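Local coordinates for protein putative xylanase (Bacteroides fragilis, PDB 2P1G) that is of unknown function, named a putative xylanase that may hydrolyse glycosidic bonds, though its sequence belongs to an N-acetylmuramoyl-L-alanine amidase-like family, at residues Val189-Ile194 and Leu202-Ala207. Numbering follows the deposited sequence.
Sequences VSHMGI and LHLLHA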
loop_
_atom_site.group_PDB
_atom_site.type_symbol
_atom_site.label_atom_id
_atom_site.label_comp_id
_atom_site.label_asym_id
_atom_site.label_seq_id
_atom_site.Cartn_x
_atom_site.Cartn_y
_atom_site.Cartn_z
ATOM N N VAL A 189 -5.002 -4.962 -5.454
ATOM C CA VAL A 189 -4.582 -3.568 -5.455
ATOM C C VAL A 189 -3.257 -3.605 -6.190
ATOM O O VAL A 189 -2.400 -4.469 -5.919
ATOM C CB VAL A 189 -4.369 -3.031 -4.004
ATOM C CG1 VAL A 189 -3.605 -1.704 -4.024
ATOM C CG2 VAL A 189 -5.705 -2.903 -3.241
ATOM N N SER A 190 -3.080 -2.708 -7.151
ATOM C CA SER A 190 -1.872 -2.723 -7.944
ATOM C C SER A 190 -0.861 -1.693 -7.461
ATOM O O SER A 190 0.331 -1.840 -7.708
ATOM C CB SER A 190 -2.210 -2.461 -9.393
ATOM O OG SER A 190 -2.868 -1.235 -9.502
ATOM N N HIS A 191 -1.334 -0.668 -6.758
ATOM C CA HIS A 191 -0.490 0.475 -6.417
ATOM C C HIS A 191 -1.126 1.231 -5.249
ATOM O O HIS A 191 -2.324 1.160 -5.059
ATOM C CB HIS A 191 -0.444 1.397 -7.637
ATOM C CG HIS A 191 0.628 2.429 -7.588
ATOM N ND1 HIS A 191 0.390 3.754 -7.882
ATOM C CD2 HIS A 191 1.948 2.338 -7.307
ATOM C CE1 HIS A 191 1.516 4.438 -7.765
ATOM N NE2 HIS A 191 2.475 3.603 -7.413
ATOM N N MET A 192 -0.309 1.926 -4.463
ATOM C CA MET A 192 -0.817 2.813 -3.409
ATOM C C MET A 192 -0.034 4.131 -3.488
ATOM O O MET A 192 1.055 4.209 -4.063
ATOM C CB MET A 192 -0.569 2.237 -2.003
ATOM C CG MET A 192 -1.586 1.242 -1.328
ATOM S SD MET A 192 -1.154 1.032 0.485
ATOM C CE MET A 192 0.605 0.907 0.316
ATOM N N GLY A 193 -0.590 5.164 -2.887
ATOM C CA GLY A 193 0.123 6.447 -2.760
ATOM C C GLY A 193 -0.616 7.311 -1.767
ATOM O O GLY A 193 -1.517 6.826 -1.058
ATOM N N ILE A 194 -0.257 8.596 -1.719
ATOM C CA ILE A 194 -0.856 9.515 -0.757
ATOM C C ILE A 194 -1.584 10.627 -1.527
ATOM O O ILE A 194 -1.018 11.210 -2.483
ATOM C CB ILE A 194 0.241 10.119 0.164
ATOM C CG1 ILE A 194 0.964 9.007 0.934
ATOM C CG2 ILE A 194 -0.387 11.153 1.133
ATOM C CD1 ILE A 194 2.277 9.464 1.566
ATOM N N LEU A 202 -7.298 16.442 -7.376
ATOM C CA LEU A 202 -6.787 15.361 -6.559
ATOM C C LEU A 202 -5.692 14.630 -7.339
ATOM O O LEU A 202 -5.972 14.025 -8.393
ATOM C CB LEU A 202 -7.926 14.389 -6.181
ATOM C CG LEU A 202 -7.456 13.114 -5.442
ATOM C CD1 LEU A 202 -6.692 13.419 -4.138
ATOM C CD2 LEU A 202 -8.650 12.212 -5.153
ATOM N N HIS A 203 -4.459 14.713 -6.826
ATOM C CA HIS A 203 -3.288 14.009 -7.367
ATOM C C HIS A 203 -2.780 12.941 -6.388
ATOM O O HIS A 203 -3.282 12.814 -5.272
ATOM C CB HIS A 203 -2.158 15.020 -7.666
ATOM C CG HIS A 203 -2.442 15.906 -8.844
ATOM N ND1 HIS A 203 -1.786 15.775 -10.047
ATOM C CD2 HIS A 203 -3.336 16.910 -9.013
ATOM C CE1 HIS A 203 -2.261 16.665 -10.908
ATOM N NE2 HIS A 203 -3.203 17.366 -10.303
ATOM N N LEU A 204 -1.781 12.191 -6.827
ATOM C CA LEU A 204 -1.185 11.132 -6.029
ATOM C C LEU A 204 0.295 11.375 -5.852
ATOM O O LEU A 204 1.030 11.551 -6.832
ATOM C CB LEU A 204 -1.392 9.774 -6.720
ATOM C CG LEU A 204 -1.211 8.557 -5.808
ATOM C CD1 LEU A 204 -2.384 8.409 -4.832
ATOM C CD2 LEU A 204 -1.092 7.318 -6.694
ATOM N N LEU A 205 0.717 11.398 -4.591
ATOM C CA LEU A 205 2.109 11.390 -4.231
ATOM C C LEU A 205 2.495 9.911 -4.080
ATOM O O LEU A 205 1.910 9.206 -3.263
ATOM C CB LEU A 205 2.294 12.158 -2.906
ATOM C CG LEU A 205 3.658 12.041 -2.197
ATOM C CD1 LEU A 205 4.840 12.578 -3.042
ATOM C CD2 LEU A 205 3.589 12.727 -0.831
ATOM N N HIS A 206 3.452 9.432 -4.877
ATOM C CA HIS A 206 3.686 8.003 -4.947
ATOM C C HIS A 206 5.077 7.680 -5.457
ATOM O O HIS A 206 5.725 8.528 -6.082
ATOM C CB HIS A 206 2.605 7.336 -5.822
ATOM C CG HIS A 206 2.707 7.652 -7.291
ATOM N ND1 HIS A 206 2.596 8.932 -7.797
ATOM C CD2 HIS A 206 2.876 6.843 -8.362
ATOM C CE1 HIS A 206 2.702 8.896 -9.114
ATOM N NE2 HIS A 206 2.863 7.638 -9.482
ATOM N N ALA A 207 5.549 6.470 -5.155
ATOM C CA ALA A 207 6.801 6.011 -5.709
ATOM C C ALA A 207 6.479 5.388 -7.051
ATOM O O ALA A 207 5.767 4.395 -7.119
ATOM C CB ALA A 207 7.479 5.014 -4.781
HETATM O O HOH W 1 3.650 4.915 -3.452
#
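The imidazole rings of H191 and H206 meet by their rims, with neither stacked on the other and their planes roughly perpendicular; the fine geometry of this meeting is doubtful, because H191 CE1 and H206 CD2 sit too close in the model. The backbone carbonyl oxygen of A207 lies beside the H191 ring, roughly in its plane, while the L204 methyl CD2 approaches that ring obliquely. CG of H191 is anti to its backbone N (chi1 -166°), which carries the ring across to the other strand, and there NE2 points nearly straight at A207 O in a long, weak hydrogen bond of 3.4 Å. On H206, chi1 of 70° sets the ring between its own backbone N and carbonyl carbon, and ND1 can reach back to L204 O at 3.2 Å, coming from above the carbonyl plane. Histidine suits both places, since one flat ring offers polar nitrogens at its rim and carbon for packing.

G193 sits where a CB would run into L204, L205 O and H206 CB; lacking one, its CA comes within 3.3 Å of L205 O. Beyond it, I194 and L205 form an antiparallel hydrogen-bonded pair, I194 N to L205 O and L205 N to I194 O both spanning 2.7 Å. Toward A207 the strands splay apart, and a water fills in, donating to M192 O and accepting from A207 N.

This is the beta hairpin of strands 189-198 and 201-208, inside the antiparallel sheet. The branched side chains of I194 and L205 share one face, where both pack on F46 of helix 43-54, the helix whose C43 touches H191. Strand 177-182 flanks 189-198, with L204 reaching I178, and strand 213-216 flanks 201-208, with V215 against H206.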